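Local coordinates for protein 2-oxoglutarate carboxylase small subunit (Hydrogenobacter thermophilus, PDB 7KCT) that forms the small (beta) subunit of a carboxylase, with a biotin carboxylase-like fold containing an ATP-grasp domain, and holds ADP, magnesium and bicarbonate ions in this model, at residues I217-L222 / S265-A270; V307-T312 / G373-H378; I86-G89 / L93-N96; L102-G107 / P113-I118; D436-D441 / E450-V455. All blocks are in the same frame, centred on the assembly; numbering follows the deposited sequence.

Contact 1 (I217-L222 / S265-A270); sequences IEFQVL and SLVVKA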
# COMPACT_ATOMS: atom_id res chain seq x y z
N ILE A 217 -21.76 -10.94 9.48
CA ILE A 217 -21.07 -9.95 10.29
C ILE A 217 -20.13 -10.70 11.24
O ILE A 217 -20.56 -11.64 11.92
CB ILE A 217 -22.06 -9.07 11.09
CG1 ILE A 217 -23.06 -8.36 10.15
CG2 ILE A 217 -21.33 -8.12 11.95
CD1 ILE A 217 -22.47 -7.43 9.20
N GLU A 218 -18.86 -10.31 11.29
CA GLU A 218 -17.91 -11.07 12.10
C GLU A 218 -17.03 -10.13 12.90
O GLU A 218 -16.68 -9.04 12.44
CB GLU A 218 -17.05 -12.02 11.24
CG GLU A 218 -16.15 -11.27 10.31
CD GLU A 218 -15.38 -12.20 9.41
OE1 GLU A 218 -15.78 -13.37 9.31
OE2 GLU A 218 -14.38 -11.73 8.80
N PHE A 219 -16.75 -10.52 14.15
CA PHE A 219 -15.98 -9.72 15.09
C PHE A 219 -14.59 -10.32 15.30
O PHE A 219 -14.45 -11.50 15.57
CB PHE A 219 -16.66 -9.62 16.47
CG PHE A 219 -17.70 -8.55 16.55
CD1 PHE A 219 -18.97 -8.76 16.07
CD2 PHE A 219 -17.39 -7.33 17.06
CE1 PHE A 219 -19.92 -7.77 16.13
CE2 PHE A 219 -18.36 -6.32 17.10
CZ PHE A 219 -19.61 -6.57 16.63
N GLN A 220 -13.60 -9.45 15.27
CA GLN A 220 -12.20 -9.81 15.44
C GLN A 220 -11.84 -9.66 16.90
O GLN A 220 -12.08 -8.59 17.49
CB GLN A 220 -11.35 -8.88 14.59
CG GLN A 220 -9.86 -9.07 14.70
CD GLN A 220 -9.41 -10.36 14.08
OE1 GLN A 220 -9.47 -10.55 12.86
NE2 GLN A 220 -8.92 -11.27 14.92
N VAL A 221 -11.31 -10.72 17.51
CA VAL A 221 -10.78 -10.58 18.86
C VAL A 221 -9.28 -10.83 18.84
O VAL A 221 -8.76 -11.53 17.95
CB VAL A 221 -11.47 -11.50 19.89
CG1 VAL A 221 -13.00 -11.32 19.87
CG2 VAL A 221 -11.10 -12.94 19.67
N LEU A 222 -8.58 -10.24 19.81
CA LEU A 222 -7.14 -10.38 20.02
C LEU A 222 -6.88 -10.40 21.53
O LEU A 222 -7.29 -9.46 22.22
CB LEU A 222 -6.40 -9.22 19.35
CG LEU A 222 -4.88 -9.28 19.31
CD1 LEU A 222 -4.42 -10.44 18.46
CD2 LEU A 222 -4.29 -7.99 18.74
N SER A 265 -18.53 -6.19 23.28
CA SER A 265 -18.33 -6.52 24.69
C SER A 265 -18.70 -7.96 24.96
O SER A 265 -18.01 -8.65 25.72
CB SER A 265 -19.12 -5.57 25.59
OG SER A 265 -18.43 -4.32 25.69
N LEU A 266 -19.78 -8.44 24.32
CA LEU A 266 -20.25 -9.82 24.48
C LEU A 266 -19.23 -10.83 23.97
O LEU A 266 -19.08 -11.93 24.54
CB LEU A 266 -21.55 -10.01 23.72
CG LEU A 266 -22.71 -9.28 24.40
CD1 LEU A 266 -24.03 -9.90 23.91
CD2 LEU A 266 -22.71 -9.16 25.93
N VAL A 267 -18.59 -10.53 22.83
CA VAL A 267 -17.62 -11.48 22.31
C VAL A 267 -16.37 -11.50 23.19
O VAL A 267 -15.81 -12.56 23.45
CB VAL A 267 -17.24 -11.19 20.84
CG1 VAL A 267 -18.44 -11.34 19.96
CG2 VAL A 267 -16.64 -9.85 20.70
N VAL A 268 -15.95 -10.34 23.68
CA VAL A 268 -14.81 -10.31 24.60
C VAL A 268 -15.12 -11.18 25.82
O VAL A 268 -14.38 -12.14 26.13
CB VAL A 268 -14.48 -8.86 25.01
CG1 VAL A 268 -13.50 -8.82 26.21
CG2 VAL A 268 -13.86 -8.13 23.87
N LYS A 269 -16.26 -10.92 26.47
CA LYS A 269 -16.67 -11.70 27.64
C LYS A 269 -16.64 -13.19 27.37
O LYS A 269 -16.16 -13.98 28.19
CB LYS A 269 -18.08 -11.29 28.09
CG LYS A 269 -18.60 -12.01 29.37
CD LYS A 269 -20.04 -11.62 29.73
CE LYS A 269 -20.61 -12.55 30.79
NZ LYS A 269 -19.68 -12.68 31.96
N ALA A 270 -17.14 -13.61 26.22
CA ALA A 270 -17.14 -15.03 25.94
C ALA A 270 -15.73 -15.54 25.67
O ALA A 270 -15.39 -16.68 26.01
CB ALA A 270 -18.10 -15.32 24.80
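Val267 sets CG1 anti to its carbonyl carbon and CG2 between the backbone N and the carbonyl carbon (chi1 -63°), and it is this second methyl that bears down on strand 217-222. Val221 has nearly the same torsion (chi1 -54°), yet there the touching branch is CG1, the one anti to the carbonyl carbon and beside the backbone N. Val221 CG1 and Val267 CG2 meet at 4.0 Å, and the two valines cross obliquely. Phe219, two residues earlier on the same face of the strand, offers its stem to the same methyl, Phe219 CB lying 4.2 Å from Val267 CG2, while its ring has Val267 CG1 at a slant. One valine of the helix thus bears on residues i and i+2 of the strand. The strand belongs to the four-stranded antiparallel sheet of the ATP-grasp domain, and helix 257-273 lies across it; Val267 reaches the adjoining strand 278-286 as well, where it touches Met282 and Phe284. No hydrogen bond crosses this buried, wholly apolar contact. The polar residues of the strand serve its other face. Gln220 NE2 donates to Val221 O at 3.0 Å, from above the carbonyl plane, and Gln220 OE1 is bonded to Arg235. Glu218 forms salt bridges with Arg235 and with Lys245, a residue of the ADP pocket. Phe219 itself keeps about 13 Å between its side chain and the bound magnesium ion.

Contact 2 (V307-T312 / G373-H378); sequences VTEMIT and GIRVEH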
# COMPACT_ATOMS: atom_id res chain seq x y z
N VAL A 307 -8.55 -5.78 6.32
CA VAL A 307 -9.46 -4.63 6.37
C VAL A 307 -9.53 -4.08 7.79
O VAL A 307 -9.63 -2.87 8.01
CB VAL A 307 -10.88 -4.96 5.84
CG1 VAL A 307 -10.83 -5.30 4.35
CG2 VAL A 307 -11.60 -6.03 6.65
N THR A 308 -9.47 -4.97 8.78
CA THR A 308 -9.49 -4.54 10.17
C THR A 308 -8.23 -3.80 10.55
O THR A 308 -8.28 -2.83 11.31
CB THR A 308 -9.71 -5.74 11.08
OG1 THR A 308 -10.99 -6.34 10.79
CG2 THR A 308 -9.60 -5.27 12.57
N GLU A 309 -7.07 -4.25 10.03
CA GLU A 309 -5.82 -3.53 10.28
C GLU A 309 -5.85 -2.14 9.70
O GLU A 309 -5.30 -1.19 10.30
CB GLU A 309 -4.62 -4.31 9.71
CG GLU A 309 -4.48 -5.70 10.20
CD GLU A 309 -3.27 -6.42 9.58
OE1 GLU A 309 -2.86 -6.13 8.43
OE2 GLU A 309 -2.68 -7.27 10.28
N MET A 310 -6.51 -1.95 8.56
CA MET A 310 -6.48 -0.62 7.97
C MET A 310 -7.32 0.40 8.75
O MET A 310 -7.02 1.58 8.71
CB MET A 310 -6.95 -0.66 6.52
CG MET A 310 -6.26 -1.73 5.69
SD MET A 310 -4.57 -1.26 5.32
CE MET A 310 -5.01 -0.25 3.91
N ILE A 311 -8.42 -0.01 9.38
CA ILE A 311 -9.25 0.97 10.07
C ILE A 311 -8.85 1.17 11.52
O ILE A 311 -9.21 2.20 12.12
CB ILE A 311 -10.75 0.62 10.00
CG1 ILE A 311 -11.07 -0.70 10.73
CG2 ILE A 311 -11.25 0.58 8.53
CD1 ILE A 311 -12.61 -0.98 10.81
N THR A 312 -8.16 0.20 12.12
CA THR A 312 -7.72 0.30 13.52
C THR A 312 -6.27 0.68 13.69
O THR A 312 -5.90 1.17 14.76
CB THR A 312 -7.92 -1.01 14.29
OG1 THR A 312 -7.07 -2.06 13.77
CG2 THR A 312 -9.37 -1.47 14.26
N GLY A 373 -3.54 4.79 -0.23
CA GLY A 373 -4.64 3.98 0.26
C GLY A 373 -4.79 2.60 -0.37
O GLY A 373 -5.83 1.97 -0.17
N ILE A 374 -3.77 2.09 -1.05
CA ILE A 374 -3.83 0.77 -1.67
C ILE A 374 -2.79 -0.15 -1.02
O ILE A 374 -1.62 0.21 -0.86
CB ILE A 374 -3.62 0.91 -3.19
CG1 ILE A 374 -4.79 1.63 -3.89
CG2 ILE A 374 -3.42 -0.44 -3.82
CD1 ILE A 374 -4.47 2.01 -5.36
N ARG A 375 -3.23 -1.35 -0.67
CA ARG A 375 -2.34 -2.40 -0.17
C ARG A 375 -2.60 -3.64 -0.99
O ARG A 375 -3.75 -3.96 -1.32
CB ARG A 375 -2.59 -2.63 1.34
CG ARG A 375 -1.99 -3.84 1.98
CD ARG A 375 -2.36 -3.87 3.46
NE ARG A 375 -1.95 -5.10 4.10
CZ ARG A 375 -2.16 -5.37 5.38
NH1 ARG A 375 -2.79 -4.50 6.18
NH2 ARG A 375 -1.74 -6.52 5.84
N VAL A 376 -1.54 -4.36 -1.31
CA VAL A 376 -1.65 -5.58 -2.08
C VAL A 376 -0.98 -6.69 -1.29
O VAL A 376 0.17 -6.53 -0.86
CB VAL A 376 -1.01 -5.47 -3.47
CG1 VAL A 376 -1.19 -6.81 -4.23
CG2 VAL A 376 -1.64 -4.35 -4.24
N GLU A 377 -1.69 -7.80 -1.11
CA GLU A 377 -1.15 -9.03 -0.52
C GLU A 377 -1.09 -10.08 -1.63
O GLU A 377 -2.13 -10.51 -2.15
CB GLU A 377 -2.00 -9.51 0.65
CG GLU A 377 -2.11 -8.49 1.79
CD GLU A 377 -0.90 -8.48 2.77
OE1 GLU A 377 -0.11 -9.48 2.87
OE2 GLU A 377 -0.77 -7.44 3.45
N HIS A 378 0.11 -10.50 -2.00
CA HIS A 378 0.19 -11.37 -3.17
C HIS A 378 1.51 -12.14 -3.16
O HIS A 378 2.49 -11.76 -2.50
CB HIS A 378 0.02 -10.55 -4.47
CG HIS A 378 1.24 -9.81 -4.89
ND1 HIS A 378 1.76 -9.89 -6.17
CD2 HIS A 378 2.10 -9.03 -4.18
CE1 HIS A 378 2.89 -9.20 -6.22
NE2 HIS A 378 3.11 -8.65 -5.04
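Glu309 and Arg375 form an end-on salt bridge: NH1 and NH2 of the guanidinium both donate to one oxygen, each 2.8 Å from Glu309 OE1. The oxygen lies in the guanidinium plane and is met nearly along its own C-O bond, with carboxylate and guanidinium planes 25° apart. A second salt bridge joins the arginine to Glu377 of its own strand. Arg375 NE reaches Glu377 OE2 at 2.7 Å on the anti lone pair, and Arg375 NH2 approaches the same oxygen, also at 2.7 Å, from above the carboxylate plane. NH2 therefore bridges the two acids in a salt-bridge network, and all three guanidinium nitrogens have acceptors. The shared guanidinium probably helps keep both glutamates ionised, Glu309 OE1 and Glu377 OE2 being 5.6 Å apart. An extended chain, CG anti to the backbone N (chi1 168°), carries the group across to the helix. Met310, bent at chi2 and chi3, brings SD to the guanidinium edge, 3.8 Å from Arg375 NH1. Glu309 OE2 is satisfied separately, by a salt bridge to Arg25 and by the backbone N of Ile316. Phe372 of the second subunit packs on both Glu309 and Arg375. The network ties helix 305-312, in the ATP-grasp family region, to strand 374-378 in the biotin carboxylase C-terminal region and, through Arg25, to helix 20-32; Met310 also rests on Ile398 and Trp400 of the adjoining antiparallel strand 393-401.

Contact 3 (I86-G89 / L93-N96); sequences IHPG and LAEN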
# COMPACT_ATOMS: atom_id res chain seq x y z
N ILE A 86 6.09 -21.99 15.53
CA ILE A 86 5.48 -22.32 14.25
C ILE A 86 4.25 -21.45 14.08
O ILE A 86 3.39 -21.39 14.97
CB ILE A 86 5.08 -23.80 14.13
CG1 ILE A 86 6.28 -24.72 14.12
CG2 ILE A 86 4.29 -24.14 12.83
CD1 ILE A 86 5.98 -26.19 14.03
N HIS A 87 4.15 -20.78 12.93
CA HIS A 87 2.93 -20.07 12.61
C HIS A 87 2.15 -20.87 11.57
O HIS A 87 2.70 -21.14 10.49
CB HIS A 87 3.23 -18.65 12.09
CG HIS A 87 2.02 -17.77 12.09
ND1 HIS A 87 0.85 -18.17 11.50
CD2 HIS A 87 1.79 -16.53 12.58
CE1 HIS A 87 -0.06 -17.23 11.65
NE2 HIS A 87 0.49 -16.22 12.30
N PRO A 88 0.92 -21.33 11.83
CA PRO A 88 0.21 -22.18 10.86
C PRO A 88 -0.55 -21.45 9.76
O PRO A 88 -1.13 -22.10 8.89
CB PRO A 88 -0.78 -22.93 11.75
CG PRO A 88 -1.23 -21.90 12.73
CD PRO A 88 0.08 -21.09 13.03
N GLY A 89 -0.59 -20.12 9.79
CA GLY A 89 -1.40 -19.39 8.80
C GLY A 89 -2.89 -19.64 8.99
O GLY A 89 -3.40 -19.67 10.12
N LEU A 93 -3.35 -26.87 8.86
CA LEU A 93 -3.37 -27.38 10.24
C LEU A 93 -3.67 -26.32 11.30
O LEU A 93 -3.52 -26.58 12.50
CB LEU A 93 -2.04 -28.05 10.58
CG LEU A 93 -1.73 -29.31 9.78
CD1 LEU A 93 -0.30 -29.77 10.09
CD2 LEU A 93 -2.72 -30.42 10.00
N ALA A 94 -4.05 -25.11 10.88
CA ALA A 94 -4.20 -23.99 11.79
C ALA A 94 -5.25 -24.23 12.87
O ALA A 94 -5.15 -23.66 13.97
CB ALA A 94 -4.54 -22.73 11.00
N GLU A 95 -6.30 -24.98 12.57
CA GLU A 95 -7.33 -25.30 13.55
C GLU A 95 -7.33 -26.79 13.87
O GLU A 95 -8.37 -27.37 14.21
CB GLU A 95 -8.70 -24.84 13.08
CG GLU A 95 -8.79 -23.35 12.91
N ASN A 96 -6.14 -27.41 13.82
CA ASN A 96 -5.93 -28.84 14.06
C ASN A 96 -5.36 -28.98 15.48
O ASN A 96 -4.20 -28.62 15.75
CB ASN A 96 -5.00 -29.43 12.99
CG ASN A 96 -4.93 -30.97 13.05
OD1 ASN A 96 -4.20 -31.55 13.86
ND2 ASN A 96 -5.66 -31.65 12.14
O HOH W 1 -0.99 -25.16 9.08
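Pro88 lays its ring against Ala94. Pro88 CB lies 3.6 Å from Ala94 CA, and Pro88 CG is 3.8 Å from Ala94 CB, so that the CB-CG edge of the pyrrolidine lies against both CA and CB of the alanine. The shortest approach comes from the next peptide, with Ala94 CB 3.4 Å from Gly89 O. Beside this close fit the link is indirect: a water donates to Pro88 O at 3.1 Å and accepts from Leu93 N at 2.9 Å. Pro88 O is also bonded to Asn18 ND2. The segments are the two ends of a loop at the C-terminal end of strand 85-87, in the five-stranded parallel sheet of the Rossmann-like N-terminal domain. Tyr90 and Gly91, between them, line the ADP pocket, and the side chain of Ala94 is about 8 Å from the nucleotide. Gly89 turns the chain with a positive phi (67°), and its N-H is bound by the preceding histidine: Gly89 N donates to His87 ND1 at 3.0 Å, in the ring plane. His87 NE2 is bonded to Gln320 OE1, consistent with a proton on NE2. Ala94 itself sits in a type I turn from Leu93 to Asn96, closed by a bond from Asn96 N to Leu93 O at 3.0 Å. Asn96 then acts as N-cap of helix 97-105, its OD1 accepting from Phe99 N.

Contact 4 (L102-G107 / P113-I118); sequences LCEEKG and PHWKVI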
# COMPACT_ATOMS: atom_id res chain seq x y z
N LEU A 102 0.85 -31.40 19.61
CA LEU A 102 2.17 -31.93 19.31
C LEU A 102 3.24 -30.85 19.48
O LEU A 102 4.28 -31.10 20.12
CB LEU A 102 2.17 -32.53 17.91
CG LEU A 102 3.38 -33.37 17.54
CD1 LEU A 102 3.55 -34.59 18.48
CD2 LEU A 102 3.24 -33.83 16.09
N CYS A 103 2.98 -29.63 19.02
CA CYS A 103 3.93 -28.54 19.26
C CYS A 103 4.26 -28.42 20.73
O CYS A 103 5.44 -28.36 21.11
CB CYS A 103 3.38 -27.20 18.75
SG CYS A 103 3.39 -27.04 16.95
N GLU A 104 3.22 -28.38 21.58
CA GLU A 104 3.44 -28.26 23.02
C GLU A 104 4.25 -29.43 23.55
O GLU A 104 5.20 -29.25 24.32
CB GLU A 104 2.10 -28.17 23.77
CG GLU A 104 2.24 -28.10 25.28
CD GLU A 104 0.89 -27.94 25.99
OE1 GLU A 104 0.56 -26.80 26.40
OE2 GLU A 104 0.19 -28.94 26.18
N GLU A 105 3.91 -30.65 23.18
CA GLU A 105 4.65 -31.79 23.73
C GLU A 105 6.13 -31.75 23.37
O GLU A 105 6.96 -32.24 24.13
CB GLU A 105 4.02 -33.08 23.25
CG GLU A 105 2.59 -33.27 23.79
N LYS A 106 6.47 -31.16 22.23
CA LYS A 106 7.84 -31.14 21.75
C LYS A 106 8.58 -29.88 22.13
O LYS A 106 9.72 -29.71 21.70
CB LYS A 106 7.87 -31.31 20.23
CG LYS A 106 7.26 -32.60 19.76
CD LYS A 106 8.00 -33.81 20.27
CE LYS A 106 7.76 -34.99 19.36
NZ LYS A 106 8.35 -36.23 19.90
N GLY A 107 7.94 -28.97 22.86
CA GLY A 107 8.59 -27.75 23.26
C GLY A 107 8.65 -26.66 22.21
O GLY A 107 9.47 -25.75 22.33
N PRO A 113 -4.14 -20.01 19.60
CA PRO A 113 -4.70 -20.16 20.95
C PRO A 113 -4.32 -21.53 21.50
O PRO A 113 -3.80 -22.39 20.79
CB PRO A 113 -6.22 -19.98 20.73
CG PRO A 113 -6.45 -20.45 19.33
CD PRO A 113 -5.17 -20.08 18.54
N HIS A 114 -4.56 -21.74 22.78
CA HIS A 114 -4.26 -23.05 23.35
C HIS A 114 -4.95 -24.18 22.59
O HIS A 114 -6.10 -24.07 22.17
CB HIS A 114 -4.68 -23.05 24.83
CG HIS A 114 -4.07 -24.17 25.60
ND1 HIS A 114 -4.57 -25.44 25.58
CD2 HIS A 114 -2.88 -24.25 26.25
CE1 HIS A 114 -3.80 -26.23 26.30
NE2 HIS A 114 -2.75 -25.54 26.68
N TRP A 115 -4.25 -25.31 22.47
CA TRP A 115 -4.87 -26.41 21.77
C TRP A 115 -6.19 -26.90 22.40
O TRP A 115 -6.97 -27.49 21.69
CB TRP A 115 -3.93 -27.61 21.67
CG TRP A 115 -3.63 -28.29 22.98
CD1 TRP A 115 -2.58 -28.03 23.82
CD2 TRP A 115 -4.38 -29.36 23.58
NE1 TRP A 115 -2.64 -28.87 24.92
CE2 TRP A 115 -3.72 -29.70 24.80
CE3 TRP A 115 -5.52 -30.07 23.22
CZ2 TRP A 115 -4.19 -30.70 25.65
CZ3 TRP A 115 -5.98 -31.07 24.07
CH2 TRP A 115 -5.30 -31.38 25.26
N LYS A 116 -6.46 -26.68 23.68
CA LYS A 116 -7.72 -27.12 24.24
C LYS A 116 -8.88 -26.28 23.74
O LYS A 116 -10.02 -26.78 23.66
CB LYS A 116 -7.69 -27.00 25.75
CG LYS A 116 -6.97 -28.03 26.51
CD LYS A 116 -7.12 -27.62 27.98
CE LYS A 116 -5.94 -28.17 28.80
NZ LYS A 116 -6.44 -28.83 30.04
N VAL A 117 -8.65 -24.98 23.53
CA VAL A 117 -9.71 -24.13 22.98
C VAL A 117 -9.95 -24.44 21.51
O VAL A 117 -11.09 -24.41 21.03
CB VAL A 117 -9.37 -22.64 23.18
CG1 VAL A 117 -10.57 -21.79 22.79
CG2 VAL A 117 -9.01 -22.40 24.60
N ILE A 118 -8.90 -24.77 20.77
CA ILE A 118 -9.08 -25.20 19.39
C ILE A 118 -10.00 -26.42 19.35
O ILE A 118 -10.96 -26.48 18.56
CB ILE A 118 -7.70 -25.51 18.77
CG1 ILE A 118 -6.89 -24.21 18.63
CG2 ILE A 118 -7.88 -26.19 17.45
CD1 ILE A 118 -5.52 -24.40 18.05
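Glu104 reaches from helix 97-105 to Trp115 and His114 with its carboxylate alone. From CB the chain runs straight, CG anti to the backbone N (chi1 177°) and CD anti to CA, which carries the carboxylate toward the start of helix 115-120. There Glu104 CD approaches the indole, 3.8 Å from Trp115 NE1. The two oxygens then divide. Glu104 OE2 accepts a hydrogen bond from Trp115 NE1 at 3.1 Å; the oxygen lies near the indole edge, but the donor comes from above the carboxylate plane, the two flat groups standing 87° apart. Glu104 OE1 comes to 3.6 Å from His114 NE2, too long for a bond, though a carboxylate so placed could favour a proton there. His114 is fixed from its other nitrogen: His114 ND1 accepts from Lys116 N at 3.0 Å in an almost straight bond, and the same ND1 lies over one face of the Trp115 ring, 3.7 Å above its plane and toward the rim. The contact is at the surface of the N-terminal domain, joining the end of one helix, closed by a Schellman motif at Gly107, to the start of the next, where His114 is the N-cap of helix 115-120.

Contact 5 (D436-D441 / E450-V455); sequences DKDFRD and EEHPHV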
# COMPACT_ATOMS: atom_id res chain seq x y z
N ASP A 436 -21.90 -1.26 -9.13
CA ASP A 436 -23.31 -1.56 -8.96
C ASP A 436 -23.96 -0.60 -7.96
O ASP A 436 -23.43 -0.37 -6.88
CB ASP A 436 -23.48 -2.99 -8.50
CG ASP A 436 -24.92 -3.31 -8.09
OD1 ASP A 436 -25.80 -3.22 -8.96
OD2 ASP A 436 -25.15 -3.66 -6.91
N LYS A 437 -25.15 -0.06 -8.31
CA LYS A 437 -25.79 0.92 -7.44
C LYS A 437 -26.11 0.33 -6.07
O LYS A 437 -25.97 1.01 -5.07
CB LYS A 437 -27.09 1.46 -8.03
CG LYS A 437 -27.74 2.67 -7.34
CD LYS A 437 -29.15 2.90 -7.94
CE LYS A 437 -29.59 4.38 -7.62
NZ LYS A 437 -29.21 4.90 -6.32
N ASP A 438 -26.64 -0.90 -6.02
CA ASP A 438 -26.96 -1.47 -4.71
C ASP A 438 -25.70 -1.57 -3.85
O ASP A 438 -25.69 -1.12 -2.70
CB ASP A 438 -27.59 -2.84 -4.92
CG ASP A 438 -29.08 -2.75 -5.29
OD1 ASP A 438 -29.67 -1.64 -5.26
OD2 ASP A 438 -29.67 -3.80 -5.61
N PHE A 439 -24.61 -2.12 -4.38
CA PHE A 439 -23.42 -2.21 -3.54
C PHE A 439 -22.98 -0.84 -3.05
O PHE A 439 -22.74 -0.64 -1.85
CB PHE A 439 -22.28 -2.91 -4.28
CG PHE A 439 -21.04 -3.03 -3.46
CD1 PHE A 439 -20.89 -4.06 -2.55
CD2 PHE A 439 -20.03 -2.10 -3.57
CE1 PHE A 439 -19.72 -4.15 -1.76
CE2 PHE A 439 -18.85 -2.21 -2.80
CZ PHE A 439 -18.71 -3.21 -1.89
N ARG A 440 -22.95 0.14 -3.95
CA ARG A 440 -22.55 1.49 -3.57
C ARG A 440 -23.45 2.08 -2.48
O ARG A 440 -23.00 2.94 -1.72
CB ARG A 440 -22.56 2.41 -4.79
CG ARG A 440 -21.40 2.26 -5.77
CD ARG A 440 -21.45 3.41 -6.81
NE ARG A 440 -21.43 4.76 -6.22
CZ ARG A 440 -20.31 5.45 -5.99
NH1 ARG A 440 -19.15 4.90 -6.29
NH2 ARG A 440 -20.35 6.66 -5.46
N ASP A 441 -24.71 1.64 -2.40
CA ASP A 441 -25.61 2.18 -1.39
C ASP A 441 -25.62 1.37 -0.10
O ASP A 441 -26.36 1.72 0.83
CB ASP A 441 -27.04 2.29 -1.94
CG ASP A 441 -27.17 3.38 -3.01
OD1 ASP A 441 -26.43 4.39 -2.93
OD2 ASP A 441 -28.03 3.24 -3.91
N GLU A 450 -26.56 -14.06 -6.43
CA GLU A 450 -27.73 -14.65 -7.06
C GLU A 450 -28.76 -13.60 -7.48
O GLU A 450 -29.54 -13.84 -8.41
CB GLU A 450 -28.37 -15.64 -6.09
CG GLU A 450 -27.46 -16.78 -5.66
CD GLU A 450 -27.92 -17.44 -4.35
OE1 GLU A 450 -27.69 -16.87 -3.25
OE2 GLU A 450 -28.52 -18.53 -4.42
N GLU A 451 -28.81 -12.47 -6.81
CA GLU A 451 -29.78 -11.41 -7.06
C GLU A 451 -29.27 -10.31 -7.99
O GLU A 451 -30.03 -9.38 -8.29
CB GLU A 451 -30.19 -10.78 -5.73
CG GLU A 451 -30.88 -11.77 -4.77
CD GLU A 451 -31.19 -11.13 -3.43
OE1 GLU A 451 -30.60 -10.07 -3.10
OE2 GLU A 451 -32.04 -11.71 -2.70
N HIS A 452 -28.03 -10.37 -8.45
CA HIS A 452 -27.49 -9.36 -9.37
C HIS A 452 -26.78 -10.05 -10.52
O HIS A 452 -25.55 -10.00 -10.64
CB HIS A 452 -26.56 -8.40 -8.63
CG HIS A 452 -27.27 -7.57 -7.61
ND1 HIS A 452 -27.71 -8.09 -6.41
CD2 HIS A 452 -27.67 -6.28 -7.63
CE1 HIS A 452 -28.33 -7.15 -5.73
NE2 HIS A 452 -28.31 -6.03 -6.44
N PRO A 453 -27.54 -10.65 -11.44
CA PRO A 453 -26.92 -11.33 -12.57
C PRO A 453 -26.14 -10.37 -13.48
O PRO A 453 -25.25 -10.81 -14.22
CB PRO A 453 -28.11 -11.99 -13.29
CG PRO A 453 -29.26 -11.10 -12.99
CD PRO A 453 -29.01 -10.54 -11.59
N HIS A 454 -26.44 -9.09 -13.40
CA HIS A 454 -25.76 -8.10 -14.23
C HIS A 454 -24.26 -7.99 -13.93
O HIS A 454 -23.49 -7.54 -14.79
CB HIS A 454 -26.42 -6.74 -14.02
CG HIS A 454 -25.94 -5.69 -14.96
ND1 HIS A 454 -25.71 -5.93 -16.30
CD2 HIS A 454 -25.59 -4.40 -14.74
CE1 HIS A 454 -25.27 -4.83 -16.88
NE2 HIS A 454 -25.20 -3.88 -15.96
N VAL A 455 -23.81 -8.39 -12.73
CA VAL A 455 -22.39 -8.21 -12.43
C VAL A 455 -21.57 -9.24 -13.18
O VAL A 455 -20.35 -9.05 -13.34
CB VAL A 455 -22.13 -8.19 -10.91
CG1 VAL A 455 -22.86 -7.03 -10.30
CG2 VAL A 455 -22.55 -9.50 -10.30
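His452 NE2 donates to Asp438 OD2 at 2.7 Å in a nearly straight bond (168°). The oxygen lies in the plane of the imidazole and is met on its anti side, although carboxylate and ring planes stand 81° apart. The other ring nitrogen, His452 ND1, is bonded to Tyr448 O, and the tyrosine ring stacks on the imidazole; with an acceptor at each nitrogen, the histidine is probably charged. A second aspartate approaches the ring at a slant, Asp436 OD2 lying 3.7 Å from His452 CD2. That oxygen is engaged elsewhere: it is hydrogen-bonded to Tyr448 OH and, with CG anti to the backbone N (chi1 171°), Asp436 OD2 meets Phe439 N at 3.0 Å from above the carboxylate plane. Asp436 is thus the N-cap of helix 437-441, in the biotin carboxylase C-terminal family region. The contact links this short helix to the end of helix 448-451 and the 3-10 turn that follows, close to the end of the modelled chain. Asp436 CB also approaches Val455 CG1, at 4.5 Å. The turn is held by Val455 N to His452 O, and Val455 itself packs on Leu429 of helix 427-435 and on Tyr448.

How the contacts relate
Contacts 3 and 4 are neighbours in the N-terminal domain, their centres about 11 Å apart: Ile118 CG2 of contact 4 rests on Glu95 O of contact 3 at 3.5 Å, and Ile86 CD1 lies 4.0 Å from Cys103 SG. Of contacts 1 to 3, contact 3 comes nearest to a bound ADP, about 8 Å from the side chain of Ala94; the side chains of Phe219 in contact 1 and Glu309 in contact 2 are each about 13 Å from one. Contacts 1 and 2 nearly meet, nearest atoms about 4 Å apart, and share Arg235, bonded to Glu218, Gln220 and Thr308. Contact 5 lies on the opposite side of the chain's centre from contacts 3 and 4, its centre about 44 Å from that of contact 4.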